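Local coordinates for protein iminosuccinate reductase (Paracoccus denitrificans, PDB 6RQA) that catalyses the NADH-dependent reduction of iminosuccinate to L-aspartate, regenerating the amino donor of the beta-hydroxyaspartate cycle during growth on glycolate and glyoxylate, at residues A212-I218 with T235-G241; V255-F261 with A305-D311. All blocks are in the same frame, centred on the assembly; numbering follows the deposited sequence.

Interaction 1: residues A212-I218 with T235-G241; sequences ADVIVSI and THIAAMG. With NAD (nicotinamide-adenine-dinucleotide), chain C.
Strands 214-217 and 235-239 lie parallel, and five backbone hydrogen bonds climb the ladder from His236 N on Asp213 O to Met240 N on Ser217 O. Ile215 gives its N to His236 O (2.7 Å) and receives Ala238 N on its O. Apolar contacts flank this ladder on both faces. On the face of Ile215, the side chain runs back beside its own backbone N (chi1 -61°), which brings CD1 against Thr235 CG2 at 3.7 Å. On the face of Val216, CG2 meets Ala238 CB at 3.9 Å, and helix 125-143 covers both residues. Past the strand ends, the side chains of Ile218 and Met240 cross obliquely, with isoleucine CD1 3.6 Å from methionine CB and 3.5 Å from NAD O4D. The buried Ser217 OG bonds to Glu249 OE1, and the His236 ring is held through ND1 by Thr308 OG1 and NE2 by Ser139 OG. Two carbonyls grip the cofactor, Met240 O taking the carboxamide N7N at 2.7 Å and Gly241 O the ribose O3D at 3.2 Å. Recognition of the nicotinamide half thus rests on main-chain acceptors at the C-terminal strand ends of a parallel, Rossmann-type sheet, with the Ile218 side chain touching the ribose ring oxygen.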
loop_
_atom_site.group_PDB
_atom_site.type_symbol
_atom_site.label_atom_id
_atom_site.label_comp_id
_atom_site.label_asym_id
_atom_site.label_seq_id
_atom_site.Cartn_x
_atom_site.Cartn_y
_atom_site.Cartn_z
ATOM N N ALA A 212 -31.712 12.009 -22.748
ATOM C CA ALA A 212 -31.407 11.277 -21.527
ATOM C C ALA A 212 -31.426 12.232 -20.341
ATOM O O ALA A 212 -30.660 13.201 -20.302
ATOM C CB ALA A 212 -30.053 10.578 -21.634
ATOM N N ASP A 213 -32.306 11.956 -19.376
ATOM C CA ASP A 213 -32.363 12.755 -18.159
ATOM C C ASP A 213 -31.213 12.427 -17.217
ATOM O O ASP A 213 -30.719 13.316 -16.514
ATOM C CB ASP A 213 -33.705 12.533 -17.458
ATOM C CG ASP A 213 -34.883 12.654 -18.408
ATOM O OD1 ASP A 213 -34.847 13.537 -19.293
ATOM O OD2 ASP A 213 -35.840 11.861 -18.277
ATOM N N VAL A 214 -30.781 11.170 -17.190
ATOM C CA VAL A 214 -29.614 10.737 -16.433
ATOM C C VAL A 214 -28.646 10.083 -17.406
ATOM O O VAL A 214 -29.037 9.197 -18.176
ATOM C CB VAL A 214 -29.993 9.767 -15.299
ATOM C CG1 VAL A 214 -28.742 9.221 -14.627
ATOM C CG2 VAL A 214 -30.885 10.462 -14.286
ATOM N N ILE A 215 -27.390 10.521 -17.378
ATOM C CA ILE A 215 -26.352 10.016 -18.267
ATOM C C ILE A 215 -25.250 9.404 -17.417
ATOM O O ILE A 215 -24.781 10.024 -16.456
ATOM C CB ILE A 215 -25.790 11.126 -19.177
ATOM C CG1 ILE A 215 -26.895 11.699 -20.067
ATOM C CG2 ILE A 215 -24.649 10.592 -20.028
ATOM C CD1 ILE A 215 -26.424 12.803 -20.987
ATOM N N VAL A 216 -24.842 8.187 -17.770
ATOM C CA VAL A 216 -23.761 7.481 -17.092
ATOM C C VAL A 216 -22.735 7.077 -18.140
ATOM O O VAL A 216 -23.041 6.284 -19.039
ATOM C CB VAL A 216 -24.265 6.247 -16.326
ATOM C CG1 VAL A 216 -23.092 5.459 -15.769
ATOM C CG2 VAL A 216 -25.209 6.667 -15.211
ATOM N N SER A 217 -21.528 7.622 -18.028
ATOM C CA SER A 217 -20.427 7.308 -18.929
ATOM C C SER A 217 -19.410 6.449 -18.192
ATOM O O SER A 217 -19.041 6.757 -17.053
ATOM C CB SER A 217 -19.768 8.584 -19.458
ATOM O OG SER A 217 -19.301 9.398 -18.395
ATOM N N ILE A 218 -18.961 5.376 -18.842
ATOM C CA ILE A 218 -18.074 4.404 -18.212
ATOM C C ILE A 218 -17.088 3.889 -19.262
ATOM O O ILE A 218 -16.862 2.681 -19.398
ATOM C CB ILE A 218 -18.900 3.276 -17.551
ATOM C CG1 ILE A 218 -18.027 2.342 -16.702
ATOM C CG2 ILE A 218 -19.756 2.525 -18.582
ATOM C CD1 ILE A 218 -17.509 2.977 -15.437
ATOM N N THR A 235 -30.323 17.631 -16.829
ATOM C CA THR A 235 -29.563 16.407 -17.035
ATOM C C THR A 235 -28.578 16.220 -15.889
ATOM O O THR A 235 -27.931 17.176 -15.457
ATOM C CB THR A 235 -28.809 16.441 -18.372
ATOM O OG1 THR A 235 -29.742 16.584 -19.451
ATOM C CG2 THR A 235 -28.005 15.165 -18.572
ATOM N N HIS A 236 -28.478 14.988 -15.400
ATOM C CA HIS A 236 -27.434 14.592 -14.464
ATOM C C HIS A 236 -26.475 13.641 -15.168
ATOM O O HIS A 236 -26.904 12.637 -15.745
ATOM C CB HIS A 236 -28.017 13.923 -13.220
ATOM C CG HIS A 236 -26.986 13.264 -12.356
ATOM N ND1 HIS A 236 -25.931 13.955 -11.799
ATOM C CD2 HIS A 236 -26.841 11.976 -11.964
ATOM C CE1 HIS A 236 -25.183 13.122 -11.097
ATOM N NE2 HIS A 236 -25.713 11.915 -11.180
ATOM N N ILE A 237 -25.186 13.959 -15.117
ATOM C CA ILE A 237 -24.154 13.191 -15.804
ATOM C C ILE A 237 -23.276 12.538 -14.745
ATOM O O ILE A 237 -22.570 13.226 -13.998
ATOM C CB ILE A 237 -23.322 14.070 -16.747
ATOM C CG1 ILE A 237 -24.234 14.851 -17.694
ATOM C CG2 ILE A 237 -22.336 13.216 -17.532
ATOM C CD1 ILE A 237 -23.494 15.807 -18.605
ATOM N N ALA A 238 -23.313 11.210 -14.681
ATOM C CA ALA A 238 -22.464 10.443 -13.770
ATOM C C ALA A 238 -21.241 9.986 -14.559
ATOM O O ALA A 238 -21.241 8.926 -15.184
ATOM C CB ALA A 238 -23.229 9.270 -13.171
ATOM N N ALA A 239 -20.189 10.805 -14.529
ATOM C CA ALA A 239 -18.949 10.503 -15.238
ATOM C C ALA A 239 -18.107 9.563 -14.384
ATOM O O ALA A 239 -17.557 9.969 -13.356
ATOM C CB ALA A 239 -18.191 11.787 -15.560
ATOM N N MET A 240 -18.000 8.305 -14.810
ATOM C CA MET A 240 -17.312 7.283 -14.038
ATOM C C MET A 240 -16.061 6.736 -14.709
ATOM O O MET A 240 -15.297 6.020 -14.054
ATOM C CB MET A 240 -18.262 6.110 -13.742
ATOM C CG MET A 240 -19.614 6.522 -13.179
ATOM S SD MET A 240 -19.495 7.313 -11.565
ATOM C CE MET A 240 -18.782 5.990 -10.590
ATOM N N GLY A 241 -15.825 7.049 -15.981
ATOM C CA GLY A 241 -14.739 6.436 -16.722
ATOM C C GLY A 241 -13.360 7.003 -16.449
ATOM O O GLY A 241 -12.387 6.247 -16.358
HETATM P PA NAD C . -13.835 -1.993 -20.739
HETATM O O1A NAD C . -12.555 -1.847 -21.514
HETATM O O2A NAD C . -14.687 -3.189 -20.462
HETATM O O5B NAD C . -14.863 -1.099 -21.815
HETATM C C5B NAD C . -14.153 0.005 -22.224
HETATM C C4B NAD C . -15.043 0.853 -23.096
HETATM O O4B NAD C . -14.366 2.065 -23.370
HETATM C C3B NAD C . -15.168 0.088 -24.411
HETATM O O3B NAD C . -16.301 -0.704 -24.256
HETATM C C2B NAD C . -15.373 1.227 -25.417
HETATM O O2B NAD C . -16.706 1.598 -25.524
HETATM C C1B NAD C . -14.603 2.425 -24.729
HETATM N N9A NAD C . -13.280 2.626 -25.331
HETATM C C8A NAD C . -12.182 1.751 -25.428
HETATM N N7A NAD C . -11.138 2.298 -26.050
HETATM C C5A NAD C . -11.566 3.597 -26.378
HETATM C C6A NAD C . -10.931 4.679 -27.043
HETATM N N6A NAD C . -9.652 4.536 -27.492
HETATM N N1A NAD C . -11.597 5.864 -27.234
HETATM C C2A NAD C . -12.879 5.928 -26.755
HETATM N N3A NAD C . -13.608 4.993 -26.106
HETATM C C4A NAD C . -12.905 3.821 -25.936
HETATM O O3 NAD C . -13.446 -1.043 -19.498
HETATM P PN NAD C . -14.332 -1.236 -18.197
HETATM O O1N NAD C . -15.835 -1.315 -18.299
HETATM O O2N NAD C . -13.385 -2.012 -17.353
HETATM O O5D NAD C . -14.203 0.294 -17.293
HETATM C C5D NAD C . -14.128 1.287 -18.222
HETATM C C4D NAD C . -13.622 2.534 -17.541
HETATM O O4D NAD C . -14.139 2.556 -16.193
HETATM C C3D NAD C . -12.074 2.398 -17.433
HETATM O O3D NAD C . -11.558 3.590 -17.908
HETATM C C2D NAD C . -11.845 2.241 -15.918
HETATM O O2D NAD C . -10.747 2.938 -15.435
HETATM C C1D NAD C . -13.087 3.004 -15.398
HETATM N N1N NAD C . -13.383 2.572 -13.974
HETATM C C2N NAD C . -13.749 3.566 -13.114
HETATM C C3N NAD C . -14.036 3.251 -11.787
HETATM C C7N NAD C . -14.429 4.397 -10.916
HETATM O O7N NAD C . -14.697 4.248 -9.729
HETATM N N7N NAD C . -14.477 5.633 -11.513
HETATM C C4N NAD C . -13.945 1.927 -11.357
HETATM C C5N NAD C . -13.569 0.935 -12.255
HETATM C C6N NAD C . -13.283 1.265 -13.585
#

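Interaction 2: residues V255-F261 with A305-D311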
loop_
_atom_site.group_PDB
_atom_site.type_symbol
_atom_site.label_atom_id
_atom_site.label_comp_id
_atom_site.label_asym_id
_atom_site.label_seq_id
_atom_site.Cartn_x
_atom_site.Cartn_y
_atom_site.Cartn_z
ATOM N N VAL A 255 -18.303 20.631 -18.757
ATOM C CA VAL A 255 -17.939 20.531 -17.349
ATOM C C VAL A 255 -17.961 21.903 -16.686
ATOM O O VAL A 255 -18.260 22.020 -15.491
ATOM C CB VAL A 255 -16.561 19.855 -17.213
ATOM C CG1 VAL A 255 -16.179 19.681 -15.753
ATOM C CG2 VAL A 255 -16.557 18.513 -17.934
ATOM N N ALA A 256 -17.668 22.961 -17.445
ATOM C CA ALA A 256 -17.556 24.289 -16.848
ATOM C C ALA A 256 -18.914 24.862 -16.460
ATOM O O ALA A 256 -19.000 25.642 -15.504
ATOM C CB ALA A 256 -16.835 25.237 -17.806
ATOM N N ARG A 257 -19.980 24.498 -17.172
ATOM C CA ARG A 257 -21.298 25.068 -16.924
ATOM C C ARG A 257 -22.166 24.191 -16.026
ATOM O O ARG A 257 -23.356 24.477 -15.861
ATOM C CB ARG A 257 -22.017 25.341 -18.250
ATOM C CG ARG A 257 -22.705 24.138 -18.882
ATOM C CD ARG A 257 -23.570 24.583 -20.055
ATOM N NE ARG A 257 -24.793 23.794 -20.186
ATOM C CZ ARG A 257 -24.954 22.796 -21.049
ATOM N NH1 ARG A 257 -23.967 22.456 -21.867
ATOM N NH2 ARG A 257 -26.104 22.139 -21.100
ATOM N N ALA A 258 -21.599 23.149 -15.430
ATOM C CA ALA A 258 -22.349 22.224 -14.595
ATOM C C ALA A 258 -21.955 22.377 -13.132
ATOM O O ALA A 258 -20.811 22.709 -12.809
ATOM C CB ALA A 258 -22.121 20.778 -15.039
ATOM N N ARG A 259 -22.920 22.132 -12.248
ATOM C CA ARG A 259 -22.652 22.072 -10.814
ATOM C C ARG A 259 -21.975 20.740 -10.519
ATOM O O ARG A 259 -22.597 19.678 -10.636
ATOM C CB ARG A 259 -23.944 22.236 -10.018
ATOM C CG ARG A 259 -23.733 22.390 -8.522
ATOM C CD ARG A 259 -25.013 22.816 -7.823
ATOM N NE ARG A 259 -25.477 24.125 -8.278
ATOM C CZ ARG A 259 -26.557 24.740 -7.806
ATOM N NH1 ARG A 259 -27.291 24.167 -6.863
ATOM N NH2 ARG A 259 -26.905 25.930 -8.278
ATOM N N ILE A 260 -20.703 20.793 -10.142
ATOM C CA ILE A 260 -19.847 19.613 -10.091
ATOM C C ILE A 260 -19.833 19.033 -8.686
ATOM O O ILE A 260 -19.712 19.761 -7.692
ATOM C CB ILE A 260 -18.422 19.964 -10.559
ATOM C CG1 ILE A 260 -18.454 20.497 -11.993
ATOM C CG2 ILE A 260 -17.514 18.753 -10.459
ATOM C CD1 ILE A 260 -17.113 20.983 -12.488
ATOM N N PHE A 261 -19.955 17.709 -8.605
ATOM C CA PHE A 261 -19.791 16.964 -7.366
ATOM C C PHE A 261 -18.808 15.828 -7.609
ATOM O O PHE A 261 -18.615 15.379 -8.742
ATOM C CB PHE A 261 -21.131 16.413 -6.855
ATOM C CG PHE A 261 -22.170 17.470 -6.616
ATOM C CD1 PHE A 261 -23.010 17.880 -7.639
ATOM C CD2 PHE A 261 -22.309 18.056 -5.368
ATOM C CE1 PHE A 261 -23.967 18.855 -7.423
ATOM C CE2 PHE A 261 -23.264 19.031 -5.145
ATOM C CZ PHE A 261 -24.094 19.431 -6.174
ATOM N N ALA A 305 -29.984 24.145 -10.921
ATOM C CA ALA A 305 -29.022 23.968 -11.997
ATOM C C ALA A 305 -29.591 23.055 -13.075
ATOM O O ALA A 305 -30.371 22.139 -12.798
ATOM C CB ALA A 305 -27.714 23.394 -11.457
ATOM N N GLU A 306 -29.192 23.311 -14.319
ATOM C CA GLU A 306 -29.688 22.522 -15.439
ATOM C C GLU A 306 -28.851 21.280 -15.706
ATOM O O GLU A 306 -29.382 20.285 -16.210
ATOM C CB GLU A 306 -29.751 23.380 -16.706
ATOM C CG GLU A 306 -28.426 24.009 -17.101
ATOM C CD GLU A 306 -28.495 24.711 -18.441
ATOM O OE1 GLU A 306 -29.462 24.463 -19.195
ATOM O OE2 GLU A 306 -27.586 25.512 -18.739
ATOM N N VAL A 307 -27.559 21.309 -15.388
ATOM C CA VAL A 307 -26.673 20.171 -15.608
ATOM C C VAL A 307 -25.864 19.940 -14.341
ATOM O O VAL A 307 -25.182 20.852 -13.860
ATOM C CB VAL A 307 -25.738 20.385 -16.811
ATOM C CG1 VAL A 307 -24.787 19.207 -16.955
ATOM C CG2 VAL A 307 -26.544 20.578 -18.088
ATOM N N THR A 308 -25.946 18.728 -13.798
ATOM C CA THR A 308 -25.123 18.304 -12.677
ATOM C C THR A 308 -24.206 17.176 -13.127
ATOM O O THR A 308 -24.576 16.351 -13.968
ATOM C CB THR A 308 -25.977 17.835 -11.491
ATOM O OG1 THR A 308 -26.818 16.750 -11.902
ATOM C CG2 THR A 308 -26.840 18.974 -10.969
ATOM N N ILE A 309 -22.999 17.149 -12.568
ATOM C CA ILE A 309 -21.998 16.143 -12.903
ATOM C C ILE A 309 -21.436 15.567 -11.613
ATOM O O ILE A 309 -21.094 16.314 -10.690
ATOM C CB ILE A 309 -20.865 16.723 -13.772
ATOM C CG1 ILE A 309 -21.400 17.177 -15.129
ATOM C CG2 ILE A 309 -19.758 15.699 -13.962
ATOM C CD1 ILE A 309 -20.332 17.750 -16.034
ATOM N N PHE A 310 -21.349 14.242 -11.545
ATOM C CA PHE A 310 -20.653 13.548 -10.469
ATOM C C PHE A 310 -19.384 12.932 -11.039
ATOM O O PHE A 310 -19.451 12.041 -11.892
ATOM C CB PHE A 310 -21.529 12.472 -9.832
ATOM C CG PHE A 310 -20.770 11.537 -8.936
ATOM C CD1 PHE A 310 -20.174 12.003 -7.775
ATOM C CD2 PHE A 310 -20.646 10.197 -9.257
ATOM C CE1 PHE A 310 -19.468 11.149 -6.949
ATOM C CE2 PHE A 310 -19.945 9.336 -8.434
ATOM C CZ PHE A 310 -19.354 9.812 -7.278
ATOM N N ASP A 311 -18.231 13.407 -10.563
ATOM C CA ASP A 311 -16.934 12.947 -11.059
ATOM C C ASP A 311 -16.478 11.768 -10.204
ATOM O O ASP A 311 -15.719 11.905 -9.243
ATOM C CB ASP A 311 -15.922 14.086 -11.042
ATOM C CG ASP A 311 -14.652 13.751 -11.795
ATOM O OD1 ASP A 311 -14.596 12.678 -12.431
ATOM O OD2 ASP A 311 -13.706 14.565 -11.752
HETATM O O HOH W 1 -25.697 24.206 -15.277
#
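The Arg259 guanidinium carries Ala305 CB over one face, 3.8 Å above its plane and offset toward the rim, and its NH1 bonds to Gly301 O. At the edge of the Arg257 guanidinium, Glu306 OE2 forms a long salt bridge to NE (3.6 Å), the carboxylate turned 68° from the guanidinium plane. Val307 CG2 approaches the same group obliquely, 3.4 Å from NH2, while Asn228 and Val231 O take its NH1 and NH2. An alanine in place of Arg257 would probably leave Glu306 without this charge partner and open a gap beside Val307. At the Phe261 ring, Ile309 O lies near the ring plane, 3.9 Å from CD1. Ala258 CB touches both Val307 CG1 (3.6 Å) and Ile309 CD1 (3.7 Å); with CG1 beside its own backbone N (chi1 -64°) and the chain extended beyond it, Ile309 also brings CD1 to Val255 at the end of helix 252-256. Four backbone bonds join the parallel strands, ending with Asp311 N on Phe261 O at 2.7 Å. The Asp311 carboxylate is gripped by Ser268 OG and the backbone N of Glu273 and Cys274. Strand 307-311 lies between strands 235-239 and 259-262 in the parallel sheet. Helix 125-143 packs on Phe261, Thr308 and Phe310, helix 291-295 on the two phenylalanines, and Ile260 bonds through its backbone to Gly289 of the outermost strand, 288-290.

Interactions 1 and 2 build successive parts of one parallel sheet, their centres about 11 Å apart, and strands 235-239 and 307-311 join them directly: Ile237 N lies 2.7 Å from Thr308 O, a probable hydrogen bond. Both use parallel backbone ladders and share helix 125-143 as cover, but their margins differ. Interaction 1 is buried almost throughout and opens at its C-terminal end onto NAD. Interaction 2, farther from the centre of the chain, has a buried middle and a more exposed N-terminal margin where Arg257, Arg259 and Glu306 bring in charge. Near the cofactor end, Met240 SD packs on Phe310 CE2, so Phe310 of interaction 2 packs on the side chain of a residue whose carbonyl binds the nicotinamide.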